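Local structure of cytosolic phospholipase A2 delta (Homo sapiens, 5IZ5) at residues C278-V284 against F510-L515; K158-R163 against L613-Y619. The protein hydrolyses glycerophospholipids at the sn-2 position in a calcium-dependent manner, preferring linoleic acid there and releasing a free fatty acid and a lysophospholipid. The protein carries 3 engineered substitutions. All coordinates share one frame. Residues are numbered along the deposited sequence.

Contact 1 (C278-V284 against F510-L515); sequences CPEELAV and FFMGRL
The tip, 510-515, of a two-stranded beta hairpin presents its type I' turn (Phe511 to Arg514) to the irregular linker 278-284, which has an inverse gamma turn centred on Glu280. Nearest CA pairs are Leu282-Arg514 (5.1 Å) and Val284-Gly513 (4.9 Å). Met512 (phi/psi 51/40) and Gly513 (84/-7) occupy the turn corners, and paired backbone hydrogen bonds join Phe511 to Arg514. Gly513 O accepts from Ala283 N (2.8 Å) and Val284 N (3.1 Å); a beta carbon on Gly513 would clash with Leu282 CG. Ala283 CB meets the edge of the Phe510 ring (chi1 m) at CE1, 3.8 Å, and Val284 CG2 (chi1 t) lies 3.8 Å from Phe510 CD1. Leu282 (chi1 -96°, chi2 31°) lays CD1 over one face of the Arg514 guanidinium, 3.5 Å from NH1. Cys278 (chi1 m) is disulfide-bonded to Cys167 of strand 160-172. Arg514 (m, p, t, chi4 174°) starts away from the linker but folds back: NH1 donates to Met512 O and NH2 to Pro279 O, both at 3.2 Å.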
ATOM      1  N   CYS B 278      16.540 -22.010  -7.184  1.00 61.51           N
ATOM      2  CA  CYS B 278      16.719 -20.760  -6.457  1.00 63.85           C
ATOM      3  C   CYS B 278      16.664 -21.114  -4.971  1.00 63.75           C
ATOM      4  O   CYS B 278      15.878 -21.973  -4.572  1.00 65.28           O
ATOM      5  CB  CYS B 278      15.613 -19.772  -6.783  1.00 66.61           C
ATOM      6  SG  CYS B 278      15.561 -19.167  -8.498  1.00 67.76           S
ATOM      7  N   PRO B 279      17.497 -20.475  -4.142  1.00 62.53           N
ATOM      8  CA  PRO B 279      17.373 -20.720  -2.696  1.00 62.79           C
ATOM      9  C   PRO B 279      15.948 -20.443  -2.204  1.00 64.27           C
ATOM     10  O   PRO B 279      15.325 -19.484  -2.672  1.00 68.54           O
ATOM     11  CB  PRO B 279      18.352 -19.729  -2.074  1.00 62.11           C
ATOM     12  CG  PRO B 279      19.270 -19.309  -3.177  1.00 63.34           C
ATOM     13  CD  PRO B 279      18.571 -19.529  -4.481  1.00 62.15           C
ATOM     14  N   GLU B 280      15.435 -21.262  -1.284  1.00 64.20           N
ATOM     15  CA  GLU B 280      14.063 -21.082  -0.777  1.00 63.68           C
ATOM     16  C   GLU B 280      13.975 -20.036   0.350  1.00 64.02           C
ATOM     17  O   GLU B 280      13.356 -20.278   1.393  1.00 64.00           O
ATOM     18  CB  GLU B 280      13.447 -22.407  -0.306  1.00 63.45           C
ATOM     19  CG  GLU B 280      13.272 -23.461  -1.376  1.00 64.89           C
ATOM     20  CD  GLU B 280      12.287 -24.562  -0.985  1.00 67.03           C
ATOM     21  OE1 GLU B 280      11.273 -24.268  -0.301  1.00 63.96           O
ATOM     22  OE2 GLU B 280      12.517 -25.729  -1.376  1.00 65.70           O
ATOM     23  N   GLU B 281      14.591 -18.874   0.140  1.00 64.70           N
ATOM     24  CA  GLU B 281      14.468 -17.762   1.085  1.00 64.16           C
ATOM     25  C   GLU B 281      13.962 -16.499   0.407  1.00 61.37           C
ATOM     26  O   GLU B 281      14.487 -16.048  -0.605  1.00 65.90           O
ATOM     27  CB  GLU B 281      15.779 -17.462   1.805  1.00 65.13           C
ATOM     28  CG  GLU B 281      15.601 -16.469   2.980  1.00 67.41           C
ATOM     29  CD  GLU B 281      16.778 -16.422   3.944  1.00 71.44           C
ATOM     30  OE1 GLU B 281      17.917 -16.713   3.507  1.00 70.00           O
ATOM     31  OE2 GLU B 281      16.561 -16.077   5.142  1.00 74.97           O
ATOM     32  N   LEU B 282      12.970 -15.923   1.057  1.00 53.77           N
ATOM     33  CA  LEU B 282      12.177 -14.821   0.557  1.00 49.02           C
ATOM     34  C   LEU B 282      12.580 -13.532   1.235  1.00 45.52           C
ATOM     35  O   LEU B 282      12.894 -13.526   2.416  1.00 46.30           O
ATOM     36  CB  LEU B 282      10.715 -15.140   0.867  1.00 48.87           C
ATOM     37  CG  LEU B 282       9.863 -15.796  -0.218  1.00 48.04           C
ATOM     38  CD1 LEU B 282      10.643 -16.704  -1.167  1.00 48.06           C
ATOM     39  CD2 LEU B 282       8.704 -16.535   0.424  1.00 47.47           C
ATOM     40  N   ALA B 283      12.583 -12.439   0.478  1.00 44.30           N
ATOM     41  CA  ALA B 283      12.696 -11.111   1.052  1.00 42.54           C
ATOM     42  C   ALA B 283      11.330 -10.650   1.575  1.00 41.37           C
ATOM     43  O   ALA B 283      11.248  -9.799   2.451  1.00 42.07           O
ATOM     44  CB  ALA B 283      13.236 -10.133   0.024  1.00 44.05           C
ATOM     45  N   VAL B 284      10.257 -11.220   1.042  1.00 41.06           N
ATOM     46  CA  VAL B 284       8.907 -10.896   1.509  1.00 42.10           C
ATOM     47  C   VAL B 284       8.498 -11.848   2.640  1.00 41.99           C
ATOM     48  O   VAL B 284       8.506 -13.066   2.457  1.00 42.31           O
ATOM     49  CB  VAL B 284       7.890 -10.953   0.343  1.00 41.36           C
ATOM     50  CG1 VAL B 284       6.487 -10.602   0.823  1.00 40.09           C
ATOM     51  CG2 VAL B 284       8.310 -10.006  -0.776  1.00 40.90           C
ATOM     52  N   PHE B 510      10.581  -6.823  -7.063  1.00 35.26           N
ATOM     53  CA  PHE B 510      10.482  -8.167  -6.544  1.00 34.92           C
ATOM     54  C   PHE B 510       9.862  -9.085  -7.566  1.00 35.58           C
ATOM     55  O   PHE B 510       9.147  -8.639  -8.469  1.00 36.51           O
ATOM     56  CB  PHE B 510       9.580  -8.189  -5.303  1.00 35.12           C
ATOM     57  CG  PHE B 510      10.167  -7.505  -4.098  1.00 34.27           C
ATOM     58  CD1 PHE B 510      10.720  -8.247  -3.062  1.00 34.99           C
ATOM     59  CD2 PHE B 510      10.151  -6.123  -3.987  1.00 34.84           C
ATOM     60  CE1 PHE B 510      11.245  -7.622  -1.945  1.00 33.80           C
ATOM     61  CE2 PHE B 510      10.673  -5.492  -2.869  1.00 34.48           C
ATOM     62  CZ  PHE B 510      11.217  -6.247  -1.848  1.00 34.38           C
ATOM     63  N   PHE B 511      10.124 -10.380  -7.397  1.00 37.10           N
ATOM     64  CA  PHE B 511       9.419 -11.418  -8.130  1.00 36.41           C
ATOM     65  C   PHE B 511       9.306 -12.688  -7.286  1.00 36.46           C
ATOM     66  O   PHE B 511      10.302 -13.229  -6.804  1.00 36.87           O
ATOM     67  CB  PHE B 511      10.120 -11.741  -9.442  1.00 37.55           C
ATOM     68  CG  PHE B 511       9.449 -12.839 -10.217  1.00 37.18           C
ATOM     69  CD1 PHE B 511      10.035 -14.097 -10.328  1.00 38.90           C
ATOM     70  CD2 PHE B 511       8.213 -12.624 -10.802  1.00 38.00           C
ATOM     71  CE1 PHE B 511       9.406 -15.114 -11.029  1.00 38.42           C
ATOM     72  CE2 PHE B 511       7.575 -13.635 -11.508  1.00 38.97           C
ATOM     73  CZ  PHE B 511       8.172 -14.882 -11.616  1.00 38.92           C
ATOM     74  N   MET B 512       8.079 -13.161  -7.116  1.00 37.09           N
ATOM     75  CA  MET B 512       7.788 -14.357  -6.323  1.00 38.42           C
ATOM     76  C   MET B 512       8.423 -14.299  -4.930  1.00 38.22           C
ATOM     77  O   MET B 512       8.941 -15.301  -4.425  1.00 36.82           O
ATOM     78  CB  MET B 512       8.238 -15.617  -7.066  1.00 39.77           C
ATOM     79  CG  MET B 512       7.575 -16.901  -6.596  1.00 39.77           C
ATOM     80  SD  MET B 512       5.856 -16.984  -7.058  1.00 40.70           S
ATOM     81  CE  MET B 512       5.981 -17.260  -8.826  1.00 41.09           C
ATOM     82  N   GLY B 513       8.377 -13.118  -4.318  1.00 37.60           N
ATOM     83  CA  GLY B 513       8.863 -12.942  -2.964  1.00 38.04           C
ATOM     84  C   GLY B 513      10.349 -12.702  -2.857  1.00 38.74           C
ATOM     85  O   GLY B 513      10.830 -12.418  -1.761  1.00 38.01           O
ATOM     86  N   ARG B 514      11.076 -12.810  -3.975  1.00 39.95           N
ATOM     87  CA  ARG B 514      12.516 -12.539  -3.998  1.00 40.71           C
ATOM     88  C   ARG B 514      12.810 -11.123  -4.472  1.00 40.63           C
ATOM     89  O   ARG B 514      12.136 -10.588  -5.352  1.00 39.30           O
ATOM     90  CB  ARG B 514      13.263 -13.509  -4.920  1.00 41.97           C
ATOM     91  CG  ARG B 514      13.546 -14.870  -4.311  1.00 44.46           C
ATOM     92  CD  ARG B 514      12.395 -15.826  -4.519  1.00 46.23           C
ATOM     93  NE  ARG B 514      12.736 -17.189  -4.129  1.00 47.69           N
ATOM     94  CZ  ARG B 514      11.871 -18.199  -4.094  1.00 49.72           C
ATOM     95  NH1 ARG B 514      10.597 -17.999  -4.408  1.00 49.95           N
ATOM     96  NH2 ARG B 514      12.279 -19.414  -3.735  1.00 51.51           N
ATOM     97  N   LEU B 515      13.842 -10.535  -3.887  1.00 40.04           N
ATOM     98  CA  LEU B 515      14.313  -9.224  -4.298  1.00 41.62           C
ATOM     99  C   LEU B 515      15.031  -9.343  -5.643  1.00 41.95           C
ATOM    100  O   LEU B 515      16.004 -10.079  -5.755  1.00 42.13           O
ATOM    101  CB  LEU B 515      15.251  -8.672  -3.228  1.00 41.85           C
ATOM    102  CG  LEU B 515      15.933  -7.342  -3.524  1.00 41.77           C
ATOM    103  CD1 LEU B 515      14.906  -6.225  -3.607  1.00 42.46           C
ATOM    104  CD2 LEU B 515      16.972  -7.061  -2.452  1.00 41.99           C
TER

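Contact 2 (K158-R163 against L613-Y619); sequences KVIVAR and LQLHQDY
His616 (chi1 t, chi2 -80°) lays its imidazole against Lys158 and Val161: Lys158 CA sits 4.3 Å from the ring centroid in an off-centre CH-pi contact, and Val161 CG2 is 3.7 Å from His616 CD2. Asp618 N donates to His616 ND1 at 3.3 Å, helping to fix the ring. The short strand 614-615 of the catalytic region pairs antiparallel with 160-162 of the sheet that includes the N-terminal strands. Ile160 and Leu615 form a non-hydrogen-bonded pair (CA-CA 4.8 Å), Val161 and Gln614 a hydrogen-bonded pair (5.1 Å). Val161 N donates to Gln614 O at 2.6 Å and Gln614 N to Val161 O at 3.0 Å; His616 N then reaches Val159 O at 2.8 Å. Lys158 has positive phi (77/2), whereas Val159 (-125/-45) leads into the extended strand. A type I turn from His616 to Tyr619, with Tyr619 N hydrogen-bonded to His616 O at 3.1 Å, brings Tyr619 CB within 4.1 Å of Val159 CB. Ile160 (m, m) touches Leu613 (m, t) through CG2 and CD1 at 3.8 Å and Leu615 (m, m) through the two CD1 atoms at 4.0 Å. On the sheet face of Val161 and Gln614, Arg163 (m, m, m) curls so that NH1 donates to Gln614 OE1 at 2.9 Å, while its NE is salt-bridged to Glu152. Tyr619 OH is hydrogen-bonded to Asp634 O. Apolar and polar contacts thus share a buried interface, where Arg163, bridging Gln614 and Glu152, adds a directional tie.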
ATOM      1  N   LYS B 158      -1.166 -19.435   3.592  1.00 44.84           N
ATOM      2  CA  LYS B 158      -2.523 -19.920   3.287  1.00 46.05           C
ATOM      3  C   LYS B 158      -3.411 -18.933   2.518  1.00 45.13           C
ATOM      4  O   LYS B 158      -4.568 -19.244   2.238  1.00 43.72           O
ATOM      5  CB  LYS B 158      -3.239 -20.424   4.548  1.00 49.13           C
ATOM      6  CG  LYS B 158      -2.495 -21.531   5.280  1.00 50.92           C
ATOM      7  CD  LYS B 158      -2.240 -22.731   4.384  1.00 54.51           C
ATOM      8  CE  LYS B 158      -1.539 -23.835   5.165  1.00 58.53           C
ATOM      9  NZ  LYS B 158      -2.042 -25.204   4.862  1.00 61.07           N
ATOM     10  N   VAL B 159      -2.880 -17.763   2.163  1.00 45.12           N
ATOM     11  CA  VAL B 159      -3.584 -16.865   1.229  1.00 44.92           C
ATOM     12  C   VAL B 159      -2.686 -16.520   0.035  1.00 43.49           C
ATOM     13  O   VAL B 159      -3.132 -16.596  -1.100  1.00 42.65           O
ATOM     14  CB  VAL B 159      -4.242 -15.628   1.905  1.00 46.01           C
ATOM     15  CG1 VAL B 159      -4.275 -15.762   3.417  1.00 47.11           C
ATOM     16  CG2 VAL B 159      -3.610 -14.323   1.463  1.00 46.45           C
ATOM     17  N   ILE B 160      -1.422 -16.197   0.294  1.00 41.63           N
ATOM     18  CA  ILE B 160      -0.433 -15.984  -0.753  1.00 42.59           C
ATOM     19  C   ILE B 160       0.472 -17.204  -0.827  1.00 42.94           C
ATOM     20  O   ILE B 160       0.860 -17.728   0.209  1.00 42.85           O
ATOM     21  CB  ILE B 160       0.458 -14.768  -0.414  1.00 42.63           C
ATOM     22  CG1 ILE B 160      -0.292 -13.443  -0.638  1.00 44.10           C
ATOM     23  CG2 ILE B 160       1.781 -14.793  -1.170  1.00 43.45           C
ATOM     24  CD1 ILE B 160      -0.770 -13.190  -2.052  1.00 44.39           C
ATOM     25  N   VAL B 161       0.834 -17.606  -2.045  1.00 42.22           N
ATOM     26  CA  VAL B 161       1.726 -18.733  -2.299  1.00 41.90           C
ATOM     27  C   VAL B 161       2.936 -18.280  -3.110  1.00 40.99           C
ATOM     28  O   VAL B 161       2.808 -17.634  -4.157  1.00 41.38           O
ATOM     29  CB  VAL B 161       1.038 -19.845  -3.118  1.00 43.32           C
ATOM     30  CG1 VAL B 161       2.012 -20.978  -3.425  1.00 43.75           C
ATOM     31  CG2 VAL B 161      -0.177 -20.388  -2.384  1.00 43.57           C
ATOM     32  N   ALA B 162       4.110 -18.641  -2.612  1.00 41.01           N
ATOM     33  CA  ALA B 162       5.343 -18.507  -3.354  1.00 40.92           C
ATOM     34  C   ALA B 162       5.631 -19.846  -4.039  1.00 43.21           C
ATOM     35  O   ALA B 162       5.867 -20.873  -3.379  1.00 41.40           O
ATOM     36  CB  ALA B 162       6.465 -18.126  -2.418  1.00 41.76           C
ATOM     37  N   ARG B 163       5.580 -19.835  -5.368  1.00 42.57           N
ATOM     38  CA  ARG B 163       5.842 -21.033  -6.168  1.00 41.18           C
ATOM     39  C   ARG B 163       7.330 -21.339  -6.138  1.00 40.20           C
ATOM     40  O   ARG B 163       8.143 -20.433  -5.932  1.00 38.27           O
ATOM     41  CB  ARG B 163       5.392 -20.817  -7.611  1.00 41.19           C
ATOM     42  CG  ARG B 163       3.917 -20.477  -7.777  1.00 41.82           C
ATOM     43  CD  ARG B 163       3.021 -21.608  -7.310  1.00 43.61           C
ATOM     44  NE  ARG B 163       3.266 -22.831  -8.080  1.00 43.35           N
ATOM     45  CZ  ARG B 163       2.677 -23.150  -9.236  1.00 42.16           C
ATOM     46  NH1 ARG B 163       1.769 -22.347  -9.788  1.00 42.30           N
ATOM     47  NH2 ARG B 163       3.005 -24.285  -9.845  1.00 41.91           N
ATOM     48  N   LEU B 613       3.657 -13.418  -6.970  1.00 37.80           N
ATOM     49  CA  LEU B 613       3.079 -14.336  -5.993  1.00 38.20           C
ATOM     50  C   LEU B 613       1.674 -14.707  -6.429  1.00 37.85           C
ATOM     51  O   LEU B 613       1.001 -13.932  -7.123  1.00 37.53           O
ATOM     52  CB  LEU B 613       3.051 -13.701  -4.601  1.00 39.70           C
ATOM     53  CG  LEU B 613       4.426 -13.405  -4.002  1.00 39.04           C
ATOM     54  CD1 LEU B 613       4.298 -12.516  -2.775  1.00 39.85           C
ATOM     55  CD2 LEU B 613       5.162 -14.699  -3.674  1.00 39.48           C
ATOM     56  N   GLN B 614       1.227 -15.892  -6.017  1.00 38.63           N
ATOM     57  CA  GLN B 614      -0.065 -16.404  -6.443  1.00 39.10           C
ATOM     58  C   GLN B 614      -1.000 -16.656  -5.263  1.00 40.92           C
ATOM     59  O   GLN B 614      -0.557 -16.805  -4.128  1.00 40.89           O
ATOM     60  CB  GLN B 614       0.144 -17.672  -7.264  1.00 39.02           C
ATOM     61  CG  GLN B 614       1.194 -17.499  -8.363  1.00 40.80           C
ATOM     62  CD  GLN B 614       1.313 -18.691  -9.288  1.00 41.22           C
ATOM     63  OE1 GLN B 614       0.830 -19.778  -8.976  1.00 43.02           O
ATOM     64  NE2 GLN B 614       1.955 -18.489 -10.441  1.00 40.75           N
ATOM     65  N   LEU B 615      -2.299 -16.695  -5.538  1.00 43.04           N
ATOM     66  CA  LEU B 615      -3.291 -16.882  -4.486  1.00 45.11           C
ATOM     67  C   LEU B 615      -3.464 -18.356  -4.169  1.00 45.91           C
ATOM     68  O   LEU B 615      -3.552 -19.181  -5.070  1.00 47.12           O
ATOM     69  CB  LEU B 615      -4.643 -16.271  -4.880  1.00 48.02           C
ATOM     70  CG  LEU B 615      -4.789 -14.744  -4.879  1.00 49.47           C
ATOM     71  CD1 LEU B 615      -4.328 -14.149  -3.556  1.00 50.41           C
ATOM     72  CD2 LEU B 615      -4.048 -14.098  -6.042  1.00 52.49           C
ATOM     73  N   HIS B 616      -3.566 -18.670  -2.881  1.00 46.95           N
ATOM     74  CA  HIS B 616      -3.785 -20.040  -2.419  1.00 46.14           C
ATOM     75  C   HIS B 616      -5.178 -20.498  -2.849  1.00 46.07           C
ATOM     76  O   HIS B 616      -6.090 -19.683  -2.988  1.00 44.30           O
ATOM     77  CB  HIS B 616      -3.652 -20.104  -0.895  1.00 46.93           C
ATOM     78  CG  HIS B 616      -3.466 -21.487  -0.357  1.00 46.85           C
ATOM     79  ND1 HIS B 616      -4.509 -22.370  -0.189  1.00 47.71           N
ATOM     80  CD2 HIS B 616      -2.358 -22.137   0.058  1.00 46.21           C
ATOM     81  CE1 HIS B 616      -4.051 -23.509   0.291  1.00 46.84           C
ATOM     82  NE2 HIS B 616      -2.748 -23.391   0.458  1.00 46.56           N
ATOM     83  N   GLN B 617      -5.341 -21.796  -3.075  1.00 46.94           N
ATOM     84  CA  GLN B 617      -6.626 -22.356  -3.523  1.00 49.87           C
ATOM     85  C   GLN B 617      -7.793 -21.988  -2.604  1.00 50.58           C
ATOM     86  O   GLN B 617      -8.903 -21.740  -3.069  1.00 50.24           O
ATOM     87  CB  GLN B 617      -6.522 -23.877  -3.663  1.00 51.05           C
ATOM     88  CG  GLN B 617      -7.806 -24.600  -4.060  1.00 53.36           C
ATOM     89  CD  GLN B 617      -8.421 -24.118  -5.367  1.00 55.15           C
ATOM     90  OE1 GLN B 617      -9.625 -23.901  -5.433  1.00 59.82           O
ATOM     91  NE2 GLN B 617      -7.610 -23.963  -6.407  1.00 54.57           N
ATOM     92  N   ASP B 618      -7.555 -21.916  -1.303  1.00 52.48           N
ATOM     93  CA  ASP B 618      -8.638 -21.544  -0.403  1.00 55.16           C
ATOM     94  C   ASP B 618      -8.378 -20.212   0.308  1.00 52.86           C
ATOM     95  O   ASP B 618      -8.815 -20.002   1.438  1.00 53.73           O
ATOM     96  CB  ASP B 618      -9.065 -22.691   0.547  1.00 58.95           C
ATOM     97  CG  ASP B 618      -7.923 -23.571   0.972  1.00 60.33           C
ATOM     98  OD1 ASP B 618      -7.770 -24.702   0.454  1.00 56.41           O
ATOM     99  OD2 ASP B 618      -7.187 -23.117   1.853  1.00 65.31           O
ATOM    100  N   TYR B 619      -7.711 -19.296  -0.398  1.00 49.96           N
ATOM    101  CA  TYR B 619      -7.484 -17.933   0.104  1.00 49.55           C
ATOM    102  C   TYR B 619      -8.776 -17.265   0.615  1.00 51.88           C
ATOM    103  O   TYR B 619      -8.753 -16.565   1.627  1.00 51.93           O
ATOM    104  CB  TYR B 619      -6.814 -17.040  -0.960  1.00 47.78           C
ATOM    105  CG  TYR B 619      -7.752 -16.511  -2.019  1.00 46.48           C
ATOM    106  CD1 TYR B 619      -8.213 -17.328  -3.045  1.00 47.77           C
ATOM    107  CD2 TYR B 619      -8.160 -15.186  -2.008  1.00 47.44           C
ATOM    108  CE1 TYR B 619      -9.066 -16.839  -4.021  1.00 49.39           C
ATOM    109  CE2 TYR B 619      -9.009 -14.685  -2.977  1.00 47.86           C
ATOM    110  CZ  TYR B 619      -9.461 -15.515  -3.981  1.00 48.98           C
ATOM    111  OH  TYR B 619     -10.303 -15.020  -4.949  1.00 50.31           O
TER

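From the N terminus the chain first enters 158-163, at the start of strand 160-172, and, after the intervening strands, returns along strand 266-277 to the linker 278-284. Contact 1 closes there with 510-515, after 225 intervening residues; only later does 613-619 return to 158-163, so the loop of contact 2 encloses that of contact 1, as well as both ends of the disulfide. Contact 1 joins two parts of the catalytic region, and contact 2 joins strand 160-172 to it. With centres 14 Å apart, the contacts touch: Met512 SD lies 3.3 Å from Arg163 N, and Leu613 CD2 packs 3.6 Å from Gly513 N, so the hairpin turn rests on both segments of contact 2.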